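EGF family domain-containing protein (Toxoplasma gondii, PDB 4Z80) binds a peptide of the rhoptry-neck protein RON2L1, probably as the parasite-surface partner in the moving junction built during host-cell invasion. Local coordinates at residues N24-I29 against H335-H340; K78-T83 against G293-D298; N190-L195 against Y209-K214; A406-T411 against G425-Y430. All coordinates share one frame; numbering follows the deposited sequence.

How the contacts relate
The chain runs from its N-terminal helices into residues 24-29, whose partner, 335-340, comes 306 residues later, so contact 1 closes a very long loop and joins strand 27-30 to the turn before helix 340-343. Inside that loop, contact 2 closes a smaller one, setting helix 80-84 against the loop after strand 289-291. Contact 3, a local closure of residues 190-195 with 209-214, is nested in both. Contact 4 follows in series and pairs two neighbouring strands of a separate sheet. The centres of contacts 1 and 2 are about 20 Å apart, whereas contacts 3 and 4, about 46 Å apart, lie on opposite sides of the chain's centre.

Contact 1 of 4, residues N24-I29 against H335-H340; sequences NHVDLI and HTRPDH
Residues 24-29 leave a short helix through an inverse gamma turn centred on His25 and run into strand 27-30, an outer strand of a three-stranded antiparallel sheet; residues 335-340 make a type I beta turn from Arg337 to His340 just before helix 340-343. The CA atoms of Leu28 and His335 lie 6.1 Å apart, and the nearest pair at the far end, the CA atoms of Asn24 and His340, 8.7 Å. At the close end a bridging water donates to Val26 O and His335 O and accepts from Leu28 N. Leu28 O sits over one face of the His335 ring, 3.0 Å from His335 CG and displaced from the ring centre, while His335 NE2 is held by Glu177. Leu28 CG is wedged between its backbone N and carbonyl carbon (chi1 70°), which lays Leu28 CD1 3.7 Å from His335 CB and brings Leu28 CD2 to Arg337 CB. The Arg337 chain bends at chi3 (-54°) and forms a bidentate salt bridge with Asp339, Arg337 NE 2.7 Å from Asp339 OD1 and Arg337 NH2 on the syn lone pair of Asp339 OD2. In the same guanidinium plane, Arg337 NH1 bonds to a carbonyl lone pair of Asn24 O at 3.0 Å (N-H...O 155°).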
loop_
_atom_site.group_PDB
_atom_site.type_symbol
_atom_site.label_atom_id
_atom_site.label_comp_id
_atom_site.label_asym_id
_atom_site.label_seq_id
_atom_site.Cartn_x
_atom_site.Cartn_y
_atom_site.Cartn_z
ATOM N N ASN A 24 16.735 -4.900 5.225
ATOM C CA ASN A 24 16.139 -3.565 5.184
ATOM C C ASN A 24 14.633 -3.531 4.948
ATOM O O ASN A 24 13.992 -2.547 5.283
ATOM C CB ASN A 24 16.852 -2.741 4.112
ATOM C CG ASN A 24 18.312 -2.518 4.452
ATOM O OD1 ASN A 24 18.703 -2.619 5.614
ATOM N ND2 ASN A 24 19.121 -2.233 3.452
ATOM N N HIS A 25 14.073 -4.610 4.406
ATOM C CA HIS A 25 12.632 -4.716 4.223
ATOM C C HIS A 25 12.037 -5.221 5.528
ATOM O O HIS A 25 11.684 -6.400 5.678
ATOM C CB HIS A 25 12.302 -5.639 3.051
ATOM C CG HIS A 25 10.875 -5.578 2.610
ATOM N ND1 HIS A 25 10.280 -4.410 2.183
ATOM C CD2 HIS A 25 9.934 -6.543 2.491
ATOM C CE1 HIS A 25 9.031 -4.654 1.837
ATOM N NE2 HIS A 25 8.796 -5.942 2.011
ATOM N N VAL A 26 11.935 -4.306 6.480
ATOM C CA VAL A 26 11.643 -4.662 7.850
ATOM C C VAL A 26 10.206 -4.334 8.228
ATOM O O VAL A 26 9.471 -3.690 7.477
ATOM C CB VAL A 26 12.596 -3.943 8.824
ATOM C CG1 VAL A 26 14.039 -4.261 8.487
ATOM C CG2 VAL A 26 12.382 -2.438 8.797
ATOM N N ASP A 27 9.828 -4.802 9.408
ATOM C CA ASP A 27 8.547 -4.487 10.010
ATOM C C ASP A 27 8.790 -3.416 11.047
ATOM O O ASP A 27 9.313 -3.708 12.119
ATOM C CB ASP A 27 7.933 -5.731 10.659
ATOM C CG ASP A 27 6.574 -5.459 11.283
ATOM O OD1 ASP A 27 5.733 -4.804 10.634
ATOM O OD2 ASP A 27 6.342 -5.920 12.420
ATOM N N LEU A 28 8.466 -2.172 10.723
ATOM C CA LEU A 28 8.661 -1.103 11.683
ATOM C C LEU A 28 7.336 -0.546 12.153
ATOM O O LEU A 28 6.299 -0.683 11.492
ATOM C CB LEU A 28 9.530 0.013 11.098
ATOM C CG LEU A 28 8.993 0.926 9.992
ATOM C CD1 LEU A 28 8.107 2.057 10.516
ATOM C CD2 LEU A 28 10.159 1.525 9.215
ATOM N N ILE A 29 7.380 0.053 13.334
ATOM C CA ILE A 29 6.260 0.801 13.862
ATOM C C ILE A 29 6.782 2.171 14.287
ATOM O O ILE A 29 7.956 2.308 14.646
ATOM C CB ILE A 29 5.596 0.080 15.043
ATOM C CG1 ILE A 29 6.649 -0.306 16.074
ATOM C CG2 ILE A 29 4.856 -1.168 14.558
ATOM C CD1 ILE A 29 6.111 -0.433 17.440
ATOM N N HIS A 335 3.878 1.620 6.945
ATOM C CA HIS A 335 5.149 1.728 7.643
ATOM C C HIS A 335 6.320 1.646 6.660
ATOM O O HIS A 335 7.196 0.791 6.767
ATOM C CB HIS A 335 5.242 0.638 8.713
ATOM C CG HIS A 335 4.234 0.781 9.815
ATOM N ND1 HIS A 335 3.110 -0.013 9.911
ATOM C CD2 HIS A 335 4.190 1.624 10.875
ATOM C CE1 HIS A 335 2.417 0.337 10.984
ATOM N NE2 HIS A 335 3.050 1.332 11.582
ATOM N N THR A 336 6.323 2.554 5.696
ATOM C CA THR A 336 7.418 2.669 4.751
ATOM C C THR A 336 8.564 3.447 5.400
ATOM O O THR A 336 8.319 4.452 6.071
ATOM C CB THR A 336 6.939 3.365 3.471
ATOM O OG1 THR A 336 5.969 2.532 2.815
ATOM C CG2 THR A 336 8.085 3.638 2.510
ATOM N N ARG A 337 9.801 2.999 5.207
ATOM C CA ARG A 337 10.937 3.641 5.866
ATOM C C ARG A 337 11.319 4.912 5.094
ATOM O O ARG A 337 11.323 4.931 3.866
ATOM C CB ARG A 337 12.125 2.672 6.010
ATOM C CG ARG A 337 12.671 2.024 4.728
ATOM C CD ARG A 337 13.718 0.956 5.060
ATOM N NE ARG A 337 14.779 1.512 5.904
ATOM C CZ ARG A 337 15.541 0.824 6.747
ATOM N NH1 ARG A 337 15.407 -0.490 6.890
ATOM N NH2 ARG A 337 16.458 1.463 7.456
ATOM N N PRO A 338 11.596 5.996 5.829
ATOM C CA PRO A 338 11.809 7.301 5.197
ATOM C C PRO A 338 13.151 7.400 4.483
ATOM O O PRO A 338 13.362 8.326 3.690
ATOM C CB PRO A 338 11.736 8.273 6.384
ATOM C CG PRO A 338 12.122 7.475 7.553
ATOM C CD PRO A 338 11.592 6.088 7.297
ATOM N N ASP A 339 14.035 6.446 4.755
ATOM C CA ASP A 339 15.339 6.370 4.104
ATOM C C ASP A 339 15.317 5.337 2.968
ATOM O O ASP A 339 16.350 4.789 2.607
ATOM C CB ASP A 339 16.435 6.017 5.126
ATOM C CG ASP A 339 16.094 4.786 5.953
ATOM O OD1 ASP A 339 15.017 4.192 5.727
ATOM O OD2 ASP A 339 16.905 4.406 6.819
ATOM N N HIS A 340 14.147 5.085 2.388
ATOM C CA HIS A 340 14.021 3.976 1.446
ATOM C C HIS A 340 14.876 4.152 0.190
ATOM O O HIS A 340 15.314 3.171 -0.401
ATOM C CB HIS A 340 12.543 3.749 1.064
ATOM C CG HIS A 340 11.943 4.842 0.233
ATOM N ND1 HIS A 340 11.940 4.817 -1.147
ATOM C CD2 HIS A 340 11.334 5.998 0.589
ATOM C CE1 HIS A 340 11.346 5.906 -1.603
ATOM N NE2 HIS A 340 10.970 6.640 -0.571
HETATM O O HOH W 1 7.273 -1.832 7.721
#

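Contact 2 of 4, residues K78-T83 against G293-D298; sequences KIDTKT and GYHTQD
The Asp80 carboxylate, from segment 78-83, faces the loop 293-298 that follows an outer strand of a four-stranded antiparallel sheet, in the region related to the PAN-type apical membrane antigen family. Asp80 CG is tucked between the backbone N and the carbonyl carbon (chi1 62°), the more hindered choice, and its carboxylate is turned 43° from the Tyr294 ring, with Asp80 CB 3.6 Å from Tyr294 CD1. Tyr294 OH is hydrogen-bonded to Glu149. Two consecutive peptide nitrogens meet the carboxylate: His295 N bonds to the syn lone pair of Asp80 OD1 almost straight (3.0 Å, 173°), and Thr296 N to the syn lone pair of Asp80 OD2 (2.9 Å). Thr296 OG1, set beside its own backbone N, donates to the anti lone pair of Asp80 OD2 at 2.6 Å, so two donors hold this one oxygen. Three protein donors on a buried carboxylate would probably favour its ionised form. The His295 ring turns its edge to Asp80 OD1, and Ile79 CG2 meets it obliquely at His295 CD2. The Thr81 and Thr296 side chains lie alongside each other, pointing opposite ways, with Thr81 CG2 3.6 Å from Thr296 OG1, while Thr81 OG1 bonds to Tyr89 O. Beyond them, Gln297 NE2 lies nearly on the C=O axis of His295, 3.2 Å from His295 O.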
loop_
_atom_site.group_PDB
_atom_site.type_symbol
_atom_site.label_atom_id
_atom_site.label_comp_id
_atom_site.label_asym_id
_atom_site.label_seq_id
_atom_site.Cartn_x
_atom_site.Cartn_y
_atom_site.Cartn_z
ATOM N N LYS A 78 -12.705 -6.588 13.790
ATOM C CA LYS A 78 -12.589 -7.368 12.566
ATOM C C LYS A 78 -11.483 -6.790 11.695
ATOM O O LYS A 78 -11.499 -5.610 11.361
ATOM C CB LYS A 78 -13.909 -7.391 11.802
ATOM C CG LYS A 78 -13.861 -8.234 10.541
ATOM C CD LYS A 78 -15.227 -8.338 9.886
ATOM C CE LYS A 78 -15.156 -9.158 8.608
ATOM N NZ LYS A 78 -16.499 -9.371 8.004
ATOM N N ILE A 79 -10.517 -7.629 11.346
ATOM C CA ILE A 79 -9.479 -7.268 10.391
ATOM C C ILE A 79 -9.577 -8.276 9.251
ATOM O O ILE A 79 -9.716 -9.469 9.503
ATOM C CB ILE A 79 -8.084 -7.285 11.028
ATOM C CG1 ILE A 79 -8.096 -6.466 12.329
ATOM C CG2 ILE A 79 -7.056 -6.735 10.041
ATOM C CD1 ILE A 79 -6.798 -6.423 13.033
ATOM N N ASP A 80 -9.529 -7.805 8.007
ATOM C CA ASP A 80 -9.842 -8.660 6.863
ATOM C C ASP A 80 -8.950 -9.900 6.789
ATOM O O ASP A 80 -9.386 -10.959 6.338
ATOM C CB ASP A 80 -9.752 -7.861 5.553
ATOM C CG ASP A 80 -8.359 -7.316 5.275
ATOM O OD1 ASP A 80 -7.946 -6.309 5.907
ATOM O OD2 ASP A 80 -7.692 -7.878 4.389
ATOM N N THR A 81 -7.716 -9.781 7.257
ATOM C CA THR A 81 -6.770 -10.899 7.242
ATOM C C THR A 81 -7.116 -12.028 8.228
ATOM O O THR A 81 -6.638 -13.155 8.077
ATOM C CB THR A 81 -5.350 -10.389 7.533
ATOM O OG1 THR A 81 -5.414 -9.444 8.610
ATOM C CG2 THR A 81 -4.779 -9.706 6.286
ATOM N N LYS A 82 -7.939 -11.754 9.234
ATOM C CA LYS A 82 -8.340 -12.829 10.147
ATOM C C LYS A 82 -9.036 -13.938 9.367
ATOM O O LYS A 82 -8.784 -15.124 9.589
ATOM C CB LYS A 82 -9.249 -12.306 11.252
ATOM C CG LYS A 82 -8.499 -11.518 12.284
ATOM C CD LYS A 82 -9.300 -11.412 13.568
ATOM C CE LYS A 82 -9.680 -9.989 13.859
ATOM N NZ LYS A 82 -9.919 -9.804 15.327
ATOM N N THR A 83 -9.878 -13.543 8.426
ATOM C CA THR A 83 -10.614 -14.497 7.604
ATOM C C THR A 83 -9.751 -15.115 6.513
ATOM O O THR A 83 -9.802 -16.319 6.283
ATOM C CB THR A 83 -11.829 -13.820 6.949
ATOM O OG1 THR A 83 -12.739 -13.399 7.970
ATOM C CG2 THR A 83 -12.555 -14.770 5.985
ATOM N N GLY A 293 -8.381 -0.636 1.360
ATOM C CA GLY A 293 -9.163 -0.927 2.547
ATOM C C GLY A 293 -8.824 -2.254 3.206
ATOM O O GLY A 293 -9.224 -2.516 4.333
ATOM N N TYR A 294 -8.071 -3.080 2.490
ATOM C CA TYR A 294 -7.749 -4.435 2.928
ATOM C C TYR A 294 -6.243 -4.667 2.984
ATOM O O TYR A 294 -5.500 -4.206 2.104
ATOM C CB TYR A 294 -8.369 -5.460 1.980
ATOM C CG TYR A 294 -9.880 -5.534 1.941
ATOM C CD1 TYR A 294 -10.642 -5.422 3.096
ATOM C CD2 TYR A 294 -10.541 -5.751 0.740
ATOM C CE1 TYR A 294 -12.031 -5.523 3.053
ATOM C CE2 TYR A 294 -11.924 -5.863 0.684
ATOM C CZ TYR A 294 -12.662 -5.745 1.844
ATOM O OH TYR A 294 -14.050 -5.848 1.796
ATOM N N HIS A 295 -5.809 -5.390 4.014
ATOM C CA HIS A 295 -4.413 -5.782 4.189
ATOM C C HIS A 295 -4.058 -7.045 3.412
ATOM O O HIS A 295 -2.889 -7.279 3.104
ATOM C CB HIS A 295 -4.097 -6.006 5.659
ATOM C CG HIS A 295 -4.245 -4.782 6.500
ATOM N ND1 HIS A 295 -3.289 -3.791 6.549
ATOM C CD2 HIS A 295 -5.243 -4.387 7.324
ATOM C CE1 HIS A 295 -3.693 -2.838 7.373
ATOM N NE2 HIS A 295 -4.873 -3.177 7.857
ATOM N N THR A 296 -5.070 -7.850 3.107
ATOM C CA THR A 296 -4.871 -9.104 2.384
ATOM C C THR A 296 -4.147 -8.845 1.069
ATOM O O THR A 296 -4.502 -7.931 0.328
ATOM C CB THR A 296 -6.234 -9.793 2.101
ATOM O OG1 THR A 296 -6.878 -10.133 3.336
ATOM C CG2 THR A 296 -6.042 -11.064 1.300
ATOM N N GLN A 297 -3.138 -9.661 0.775
ATOM C CA GLN A 297 -2.440 -9.574 -0.506
ATOM C C GLN A 297 -2.617 -10.816 -1.385
ATOM O O GLN A 297 -2.437 -10.747 -2.593
ATOM C CB GLN A 297 -0.959 -9.310 -0.249
ATOM C CG GLN A 297 -0.692 -7.890 0.248
ATOM C CD GLN A 297 0.473 -7.836 1.209
ATOM O OE1 GLN A 297 1.626 -7.978 0.806
ATOM N NE2 GLN A 297 0.177 -7.675 2.491
ATOM N N ASP A 298 -2.994 -11.940 -0.778
ATOM C CA ASP A 298 -3.201 -13.196 -1.507
ATOM C C ASP A 298 -4.318 -13.974 -0.831
ATOM O O ASP A 298 -4.299 -14.148 0.384
ATOM C CB ASP A 298 -1.907 -14.023 -1.535
ATOM C CG ASP A 298 -1.950 -15.172 -2.534
ATOM O OD1 ASP A 298 -2.614 -16.189 -2.258
ATOM O OD2 ASP A 298 -1.280 -15.071 -3.585
HETATM O O HOH W 2 -8.668 -3.685 6.736
#

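Contact 3 of 4, residues N190-L195 against Y209-K214; sequences NPLRFL and YAFHGK
Phe194 O is the best-held polar atom between the segments: one bond across the contact grips it, from Tyr209 N at 2.7 Å, nearly straight (169°) and close to the C=O axis. A water bridges the neighbouring carbonyls, donating to Arg193 O and, at 2.7 Å, to Ala210 O. The side chains assemble beside this polar seam. Phe194 CG is anti to its backbone N (chi1 -178°), which directs the edge of its ring at the face of Phe211 in a T-shaped pair, centroids 5.9 Å apart and planes at 59°. Its own CB closes on the other ring as well, Phe194 CB lying 3.6 Å from Phe211 CE1. From the strand before it, Leu192 packs CG and CD2 obliquely against Phe211, with Leu192 CG 3.8 Å from Phe211 CD1. Tyr209 O lies near the plane of the Phe194 ring at its edge, 3.5 Å from Phe194 CD1, and Leu195 CD2 covers one face of that ring over its centre. Phe211 O is buried here with no polar partner in the model. Phe194 and Leu195 also pack on Met23 and Ile25 of the bound RON2L1 peptide chain, so these two residues probably line part of the apolar groove in which AMA proteins hold RON2 peptides.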
loop_
_atom_site.group_PDB
_atom_site.type_symbol
_atom_site.label_atom_id
_atom_site.label_comp_id
_atom_site.label_asym_id
_atom_site.label_seq_id
_atom_site.Cartn_x
_atom_site.Cartn_y
_atom_site.Cartn_z
ATOM N N ASN A 190 -6.184 22.360 10.866
ATOM C CA ASN A 190 -6.054 22.137 9.430
ATOM C C ASN A 190 -6.625 20.773 9.052
ATOM O O ASN A 190 -5.880 19.829 8.789
ATOM C CB ASN A 190 -4.593 22.241 9.002
ATOM C CG ASN A 190 -4.424 22.238 7.496
ATOM O OD1 ASN A 190 -5.324 22.642 6.758
ATOM N ND2 ASN A 190 -3.263 21.791 7.030
ATOM N N PRO A 191 -7.957 20.659 9.042
ATOM C CA PRO A 191 -8.537 19.334 8.808
ATOM C C PRO A 191 -8.491 18.905 7.349
ATOM O O PRO A 191 -8.358 19.723 6.435
ATOM C CB PRO A 191 -9.981 19.493 9.286
ATOM C CG PRO A 191 -10.279 20.936 9.133
ATOM C CD PRO A 191 -8.981 21.668 9.363
ATOM N N LEU A 192 -8.582 17.594 7.150
ATOM C CA LEU A 192 -8.644 17.008 5.827
ATOM C C LEU A 192 -10.100 16.986 5.386
ATOM O O LEU A 192 -10.932 16.373 6.043
ATOM C CB LEU A 192 -8.054 15.603 5.852
ATOM C CG LEU A 192 -7.890 14.850 4.530
ATOM C CD1 LEU A 192 -6.999 15.610 3.560
ATOM C CD2 LEU A 192 -7.328 13.463 4.828
ATOM N N ARG A 193 -10.399 17.661 4.281
ATOM C CA ARG A 193 -11.788 17.874 3.879
ATOM C C ARG A 193 -12.309 16.808 2.922
ATOM O O ARG A 193 -11.666 16.497 1.920
ATOM C CB ARG A 193 -11.947 19.237 3.204
ATOM C CG ARG A 193 -11.437 20.419 4.002
ATOM C CD ARG A 193 -12.471 20.960 4.965
ATOM N NE ARG A 193 -11.991 22.180 5.609
ATOM C CZ ARG A 193 -12.441 22.643 6.768
ATOM N NH1 ARG A 193 -13.393 21.995 7.430
ATOM N NH2 ARG A 193 -11.929 23.754 7.275
ATOM N N PHE A 194 -13.489 16.276 3.225
ATOM C CA PHE A 194 -14.208 15.392 2.315
ATOM C C PHE A 194 -15.285 16.213 1.625
ATOM O O PHE A 194 -15.283 16.359 0.406
ATOM C CB PHE A 194 -14.819 14.212 3.080
ATOM C CG PHE A 194 -15.560 13.209 2.215
ATOM C CD1 PHE A 194 -15.252 13.022 0.878
ATOM C CD2 PHE A 194 -16.567 12.440 2.772
ATOM C CE1 PHE A 194 -15.942 12.083 0.120
ATOM C CE2 PHE A 194 -17.256 11.502 2.019
ATOM C CZ PHE A 194 -16.945 11.328 0.698
ATOM N N LEU A 195 -16.195 16.751 2.429
ATOM C CA LEU A 195 -17.182 17.714 1.952
ATOM C C LEU A 195 -16.778 19.076 2.495
ATOM O O LEU A 195 -16.962 19.359 3.675
ATOM C CB LEU A 195 -18.591 17.328 2.400
ATOM C CG LEU A 195 -18.929 15.851 2.195
ATOM C CD1 LEU A 195 -20.351 15.555 2.650
ATOM C CD2 LEU A 195 -18.721 15.436 0.742
ATOM N N TYR A 209 -14.552 16.524 -2.185
ATOM C CA TYR A 209 -13.188 16.071 -2.416
ATOM C C TYR A 209 -13.092 14.610 -1.976
ATOM O O TYR A 209 -13.997 13.830 -2.257
ATOM C CB TYR A 209 -12.186 16.968 -1.674
ATOM C CG TYR A 209 -12.156 18.388 -2.200
ATOM C CD1 TYR A 209 -11.611 18.675 -3.447
ATOM C CD2 TYR A 209 -12.675 19.436 -1.454
ATOM C CE1 TYR A 209 -11.578 19.967 -3.935
ATOM C CE2 TYR A 209 -12.648 20.735 -1.936
ATOM C CZ TYR A 209 -12.098 20.991 -3.174
ATOM O OH TYR A 209 -12.066 22.275 -3.667
ATOM N N ALA A 210 -12.018 14.254 -1.279
ATOM C CA ALA A 210 -11.788 12.883 -0.831
ATOM C C ALA A 210 -10.619 12.882 0.134
ATOM O O ALA A 210 -9.773 13.770 0.070
ATOM C CB ALA A 210 -11.499 11.979 -2.002
ATOM N N PHE A 211 -10.558 11.892 1.024
ATOM C CA PHE A 211 -9.392 11.763 1.899
ATOM C C PHE A 211 -8.165 11.204 1.161
ATOM O O PHE A 211 -7.046 11.318 1.657
ATOM C CB PHE A 211 -9.693 10.864 3.100
ATOM C CG PHE A 211 -10.674 11.443 4.095
ATOM C CD1 PHE A 211 -11.048 12.784 4.070
ATOM C CD2 PHE A 211 -11.219 10.630 5.073
ATOM C CE1 PHE A 211 -11.943 13.283 5.008
ATOM C CE2 PHE A 211 -12.114 11.125 6.003
ATOM C CZ PHE A 211 -12.475 12.450 5.969
ATOM N N HIS A 212 -8.383 10.595 -0.003
ATOM C CA HIS A 212 -7.317 10.001 -0.803
ATOM C C HIS A 212 -7.805 9.824 -2.236
ATOM O O HIS A 212 -9.009 9.813 -2.488
ATOM C CB HIS A 212 -6.890 8.654 -0.219
ATOM C CG HIS A 212 -7.958 7.614 -0.284
ATOM N ND1 HIS A 212 -7.913 6.557 -1.168
ATOM C CD2 HIS A 212 -9.116 7.484 0.404
ATOM C CE1 HIS A 212 -8.991 5.808 -1.007
ATOM N NE2 HIS A 212 -9.741 6.353 -0.063
ATOM N N GLY A 213 -6.867 9.683 -3.169
ATOM C CA GLY A 213 -7.195 9.493 -4.569
ATOM C C GLY A 213 -7.336 10.790 -5.332
ATOM O O GLY A 213 -7.405 11.866 -4.738
ATOM N N LYS A 214 -7.374 10.678 -6.655
ATOM C CA LYS A 214 -7.483 11.842 -7.528
ATOM C C LYS A 214 -8.794 11.854 -8.309
ATOM O O LYS A 214 -8.983 12.682 -9.206
ATOM C CB LYS A 214 -6.288 11.892 -8.477
ATOM C CG LYS A 214 -5.003 12.288 -7.752
ATOM C CD LYS A 214 -3.939 12.813 -8.687
ATOM C CE LYS A 214 -2.811 13.457 -7.903
ATOM N NZ LYS A 214 -1.821 14.121 -8.782
HETATM O O HOH W 3 -9.241 16.343 0.626
#

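Contact 4 of 4, residues A406-T411 against G425-Y430; sequences ATFVAT and GKCFFY
Phe428 leaves its strand with CG beside the backbone N and anti to the carbonyl carbon (chi1 -64°). Its CB lies 3.7 Å from Thr407 O, which takes the hydrogen bond from Phe428 N (2.9 Å). Farther out, Phe428 CD2 still passes Thr407 O at 3.6 Å, and Phe428 CE2 reaches Val409 CG2 at 3.7 Å, the methyl sitting at the ring edge near its plane. Thr407, Val409, Lys426 and Phe428 share this sheet face. The strands run antiparallel (165°) in a four-stranded sheet, with Thr407-Phe428 and Val409-Lys426 as hydrogen-bonded pairs that contribute four bonds. On the other face the Cys381-Cys427 disulfide ties the sheet to helix 378-387, consistent with the PAN fold. There Phe408 turns its ring edge to Cys427 SG and sets CZ 3.6 Å from Gly425 N. Tyr430 presents a ring edge to Thr407, with Tyr430 CE2 3.4 Å from Thr407 OG1, which Trp355 N also holds; a water bridges Thr407 OG1 to Tyr430 OH, 2.7 Å from each.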
loop_
_atom_site.group_PDB
_atom_site.type_symbol
_atom_site.label_atom_id
_atom_site.label_comp_id
_atom_site.label_asym_id
_atom_site.label_seq_id
_atom_site.Cartn_x
_atom_site.Cartn_y
_atom_site.Cartn_z
ATOM N N ALA A 406 17.992 -11.658 -9.112
ATOM C CA ALA A 406 18.173 -12.502 -10.279
ATOM C C ALA A 406 18.996 -11.787 -11.332
ATOM O O ALA A 406 18.906 -10.563 -11.483
ATOM C CB ALA A 406 16.837 -12.914 -10.862
ATOM N N THR A 407 19.786 -12.559 -12.069
ATOM C CA THR A 407 20.512 -12.067 -13.233
ATOM C C THR A 407 19.943 -12.761 -14.437
ATOM O O THR A 407 19.930 -13.998 -14.494
ATOM C CB THR A 407 22.030 -12.350 -13.151
ATOM O OG1 THR A 407 22.606 -11.637 -12.051
ATOM C CG2 THR A 407 22.751 -11.958 -14.451
ATOM N N PHE A 408 19.458 -11.967 -15.383
ATOM C CA PHE A 408 18.995 -12.469 -16.661
ATOM C C PHE A 408 20.124 -12.381 -17.669
ATOM O O PHE A 408 20.752 -11.336 -17.804
ATOM C CB PHE A 408 17.788 -11.683 -17.148
ATOM C CG PHE A 408 17.288 -12.116 -18.492
ATOM C CD1 PHE A 408 16.502 -13.246 -18.614
ATOM C CD2 PHE A 408 17.583 -11.382 -19.631
ATOM C CE1 PHE A 408 16.030 -13.654 -19.845
ATOM C CE2 PHE A 408 17.108 -11.781 -20.870
ATOM C CZ PHE A 408 16.329 -12.915 -20.978
ATOM N N VAL A 409 20.399 -13.489 -18.351
ATOM C CA VAL A 409 21.427 -13.534 -19.380
ATOM C C VAL A 409 20.761 -13.861 -20.706
ATOM O O VAL A 409 20.313 -14.987 -20.926
ATOM C CB VAL A 409 22.514 -14.577 -19.047
ATOM C CG1 VAL A 409 23.626 -14.558 -20.109
ATOM C CG2 VAL A 409 23.087 -14.328 -17.652
ATOM N N ALA A 410 20.685 -12.871 -21.593
ATOM C CA ALA A 410 20.067 -13.055 -22.899
ATOM C C ALA A 410 20.944 -13.932 -23.770
ATOM O O ALA A 410 22.174 -13.867 -23.697
ATOM C CB ALA A 410 19.832 -11.722 -23.576
ATOM N N THR A 411 20.306 -14.750 -24.595
ATOM C CA THR A 411 21.043 -15.624 -25.495
ATOM C C THR A 411 21.928 -14.802 -26.435
ATOM O O THR A 411 23.123 -15.078 -26.556
ATOM C CB THR A 411 20.086 -16.513 -26.301
ATOM O OG1 THR A 411 19.329 -17.328 -25.393
ATOM C CG2 THR A 411 20.856 -17.416 -27.261
ATOM N N GLY A 425 16.371 -15.965 -22.803
ATOM C CA GLY A 425 17.625 -16.313 -22.184
ATOM C C GLY A 425 17.402 -17.069 -20.892
ATOM O O GLY A 425 16.359 -17.692 -20.692
ATOM N N LYS A 426 18.392 -16.993 -20.015
ATOM C CA LYS A 426 18.410 -17.763 -18.787
ATOM C C LYS A 426 18.320 -16.852 -17.570
ATOM O O LYS A 426 19.012 -15.836 -17.509
ATOM C CB LYS A 426 19.686 -18.595 -18.737
ATOM C CG LYS A 426 19.595 -19.833 -17.887
ATOM C CD LYS A 426 20.776 -20.742 -18.177
ATOM C CE LYS A 426 20.575 -22.135 -17.633
ATOM N NZ LYS A 426 20.729 -23.136 -18.728
ATOM N N CYS A 427 17.452 -17.217 -16.627
ATOM C CA CYS A 427 17.338 -16.527 -15.340
ATOM C C CYS A 427 18.083 -17.255 -14.263
ATOM O O CYS A 427 17.843 -18.438 -14.050
ATOM C CB CYS A 427 15.901 -16.430 -14.868
ATOM S SG CYS A 427 14.696 -16.122 -16.101
ATOM N N PHE A 428 18.974 -16.561 -13.568
ATOM C CA PHE A 428 19.699 -17.137 -12.440
ATOM C C PHE A 428 19.218 -16.501 -11.149
ATOM O O PHE A 428 19.248 -15.284 -11.014
ATOM C CB PHE A 428 21.206 -16.939 -12.597
ATOM C CG PHE A 428 21.777 -17.646 -13.782
ATOM C CD1 PHE A 428 22.187 -18.963 -13.689
ATOM C CD2 PHE A 428 21.894 -16.997 -14.998
ATOM C CE1 PHE A 428 22.707 -19.613 -14.784
ATOM C CE2 PHE A 428 22.415 -17.645 -16.096
ATOM C CZ PHE A 428 22.822 -18.952 -15.989
ATOM N N PHE A 429 18.781 -17.325 -10.201
ATOM C CA PHE A 429 18.200 -16.844 -8.951
ATOM C C PHE A 429 19.175 -16.984 -7.790
ATOM O O PHE A 429 19.865 -18.004 -7.660
ATOM C CB PHE A 429 16.909 -17.615 -8.629
ATOM C CG PHE A 429 15.836 -17.492 -9.668
ATOM C CD1 PHE A 429 15.067 -16.347 -9.757
ATOM C CD2 PHE A 429 15.559 -18.541 -10.528
ATOM C CE1 PHE A 429 14.063 -16.236 -10.701
ATOM C CE2 PHE A 429 14.561 -18.435 -11.477
ATOM C CZ PHE A 429 13.810 -17.276 -11.564
ATOM N N TYR A 430 19.211 -15.966 -6.930
ATOM C CA TYR A 430 20.146 -15.907 -5.817
ATOM C C TYR A 430 19.475 -15.623 -4.485
ATOM O O TYR A 430 18.484 -14.882 -4.428
ATOM C CB TYR A 430 21.182 -14.816 -6.069
ATOM C CG TYR A 430 21.876 -14.900 -7.405
ATOM C CD1 TYR A 430 22.852 -15.856 -7.649
ATOM C CD2 TYR A 430 21.576 -13.997 -8.419
ATOM C CE1 TYR A 430 23.493 -15.916 -8.867
ATOM C CE2 TYR A 430 22.203 -14.054 -9.638
ATOM C CZ TYR A 430 23.164 -15.010 -9.859
ATOM O OH TYR A 430 23.788 -15.052 -11.079
HETATM O O HOH W 4 25.064 -12.676 -11.466
#